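Local atomic coordinates of serine protease MT3772 (Mycobacterium tuberculosis, PDB entry 3K6Y), a protein that acts as a membrane-associated serine endopeptidase, probably required for the resistance of the bacterium to oxidative and acid stress. Residues R69-A74 / V103-L108. Residues are numbered along the deposited sequence; the frame is centred on the assembly and turned at random.
Sequences RVMTNA and VDVAIL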
loop_
_atom_site.group_PDB
_atom_site.type_symbol
_atom_site.label_atom_id
_atom_site.label_comp_id
_atom_site.label_asym_id
_atom_site.label_seq_id
_atom_site.Cartn_x
_atom_site.Cartn_y
_atom_site.Cartn_z
ATOM N N ARG A 69 5.338 -20.846 6.255
ATOM C CA ARG A 69 5.384 -19.396 6.496
ATOM C C ARG A 69 6.796 -18.886 6.283
ATOM O O ARG A 69 7.755 -19.422 6.838
ATOM C CB ARG A 69 4.930 -19.050 7.925
ATOM C CG ARG A 69 3.455 -19.297 8.230
ATOM C CD ARG A 69 2.611 -18.271 7.489
ATOM N NE ARG A 69 1.173 -18.340 7.749
ATOM C CZ ARG A 69 0.335 -19.138 7.098
ATOM N NH1 ARG A 69 0.803 -20.036 6.230
ATOM N NH2 ARG A 69 -0.964 -19.051 7.352
ATOM N N VAL A 70 6.909 -17.847 5.454
ATOM C CA VAL A 70 8.192 -17.271 5.087
ATOM C C VAL A 70 8.204 -15.780 5.463
ATOM O O VAL A 70 7.232 -15.058 5.191
ATOM C CB VAL A 70 8.425 -17.439 3.579
ATOM C CG1 VAL A 70 9.573 -16.565 3.071
ATOM C CG2 VAL A 70 8.733 -18.886 3.278
ATOM N N MET A 71 9.291 -15.323 6.089
ATOM C CA MET A 71 9.466 -13.901 6.358
ATOM C C MET A 71 10.411 -13.309 5.293
ATOM O O MET A 71 11.403 -13.958 4.885
ATOM C CB MET A 71 10.046 -13.669 7.767
ATOM C CG MET A 71 10.229 -12.182 8.062
ATOM S SD MET A 71 10.635 -11.862 9.800
ATOM C CE MET A 71 9.063 -12.136 10.626
ATOM N N THR A 72 10.116 -12.073 4.891
ATOM C CA THR A 72 10.984 -11.296 4.016
ATOM C C THR A 72 10.773 -9.818 4.356
ATOM O O THR A 72 10.038 -9.504 5.296
ATOM C CB THR A 72 10.698 -11.602 2.520
ATOM O OG1 THR A 72 11.675 -10.949 1.692
ATOM C CG2 THR A 72 9.293 -11.180 2.072
ATOM N N ASN A 73 11.433 -8.918 3.632
ATOM C CA ASN A 73 11.121 -7.502 3.803
ATOM C C ASN A 73 9.891 -7.109 3.012
ATOM O O ASN A 73 9.625 -7.688 1.952
ATOM C CB ASN A 73 12.283 -6.615 3.356
ATOM C CG ASN A 73 13.497 -6.698 4.273
ATOM O OD1 ASN A 73 14.609 -6.887 3.797
ATOM N ND2 ASN A 73 13.298 -6.489 5.572
ATOM N N ALA A 74 9.176 -6.092 3.495
ATOM C CA ALA A 74 8.063 -5.567 2.717
ATOM C C ALA A 74 8.546 -5.082 1.350
ATOM O O ALA A 74 7.872 -5.287 0.349
ATOM C CB ALA A 74 7.356 -4.457 3.470
ATOM N N VAL A 103 7.870 -1.179 9.664
ATOM C CA VAL A 103 8.937 -2.040 10.152
ATOM C C VAL A 103 9.742 -2.588 8.947
ATOM O O VAL A 103 10.953 -2.799 9.061
ATOM C CB VAL A 103 8.360 -3.178 11.023
ATOM C CG1 VAL A 103 9.443 -4.136 11.462
ATOM C CG2 VAL A 103 7.633 -2.615 12.250
ATOM N N ASP A 104 9.064 -2.770 7.798
ATOM C CA ASP A 104 9.615 -3.328 6.546
ATOM C C ASP A 104 9.692 -4.853 6.605
ATOM O O ASP A 104 10.763 -5.428 6.395
ATOM C CB ASP A 104 10.945 -2.694 6.112
ATOM C CG ASP A 104 11.288 -2.977 4.658
ATOM O OD1 ASP A 104 12.396 -2.564 4.227
ATOM O OD2 ASP A 104 10.484 -3.606 3.933
ATOM N N VAL A 105 8.555 -5.491 6.895
ATOM C CA VAL A 105 8.497 -6.954 6.964
ATOM C C VAL A 105 7.223 -7.425 6.298
ATOM O O VAL A 105 6.181 -6.781 6.442
ATOM C CB VAL A 105 8.508 -7.453 8.425
ATOM C CG1 VAL A 105 8.265 -8.977 8.507
ATOM C CG2 VAL A 105 9.818 -7.112 9.083
ATOM N N ALA A 106 7.323 -8.531 5.567
ATOM C CA ALA A 106 6.153 -9.226 5.047
ATOM C C ALA A 106 6.230 -10.677 5.470
ATOM O O ALA A 106 7.328 -11.248 5.592
ATOM C CB ALA A 106 6.067 -9.116 3.506
ATOM N N ILE A 107 5.061 -11.281 5.682
ATOM C CA ILE A 107 4.988 -12.724 5.909
ATOM C C ILE A 107 4.170 -13.315 4.780
ATOM O O ILE A 107 3.092 -12.791 4.425
ATOM C CB ILE A 107 4.358 -13.073 7.286
ATOM C CG1 ILE A 107 5.252 -12.523 8.412
ATOM C CG2 ILE A 107 4.174 -14.599 7.426
ATOM C CD1 ILE A 107 4.685 -12.694 9.837
ATOM N N LEU A 108 4.721 -14.393 4.217
ATOM C CA LEU A 108 4.092 -15.107 3.122
ATOM C C LEU A 108 3.565 -16.431 3.596
ATOM O O LEU A 108 4.260 -17.168 4.309
ATOM C CB LEU A 108 5.126 -15.373 2.015
ATOM C CG LEU A 108 5.925 -14.164 1.555
ATOM C CD1 LEU A 108 6.916 -14.579 0.499
ATOM C CD2 LEU A 108 5.062 -13.045 1.009
#
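Two neighbouring antiparallel strands of the first beta-barrel of this chymotrypsin-like protease pair Val70 with Leu108 and Thr72 with Ala106, with Asp104, predicted to be catalytic, just before the start of the second strand. Both are hydrogen-bonded pairs, each closed by two reciprocal backbone bonds, among them Leu108 N to Val70 O at 2.8 Å and Ala106 N to Thr72 O at 2.9 Å. Met71 and Ile107 form the non-hydrogen-bonded pair between them. Beyond the strands, Asn73 takes over with its side chain: ND2 donates to Asp104 O at 2.9 Å, almost in line with the C=O bond, and the oxygen lies close to the amide plane. The same carbonyl accepts a weak bond from Ala74 N. The carboxylate of Asp104 turns to this loop, its CG anti to the backbone N (chi1 -163°), and OD2 comes 3.3 Å from Ala74 CB. OD1 accepts a hydrogen bond from His75 ND1, consistent with the charge relay completed by Ser183, whose side chain touches Asn73.

On one face of the sheet Met71 crosses Val105: Met71 CG, SD and CE all lie near Val105 CG1, Met71 CG closest at 3.8 Å. On the other, Val70 CB meets Leu108 CB at 4.2 Å, and Thr72 CG2 reaches Ala106 CB while OG1 bonds to Thr61 O. Strands 56-66 and 90-100 flank the pair in the sheet; strand 44-51 packs on Val70, Thr72 and Leu108, and strand 194-201 of the second barrel meets Met71 and Asn73.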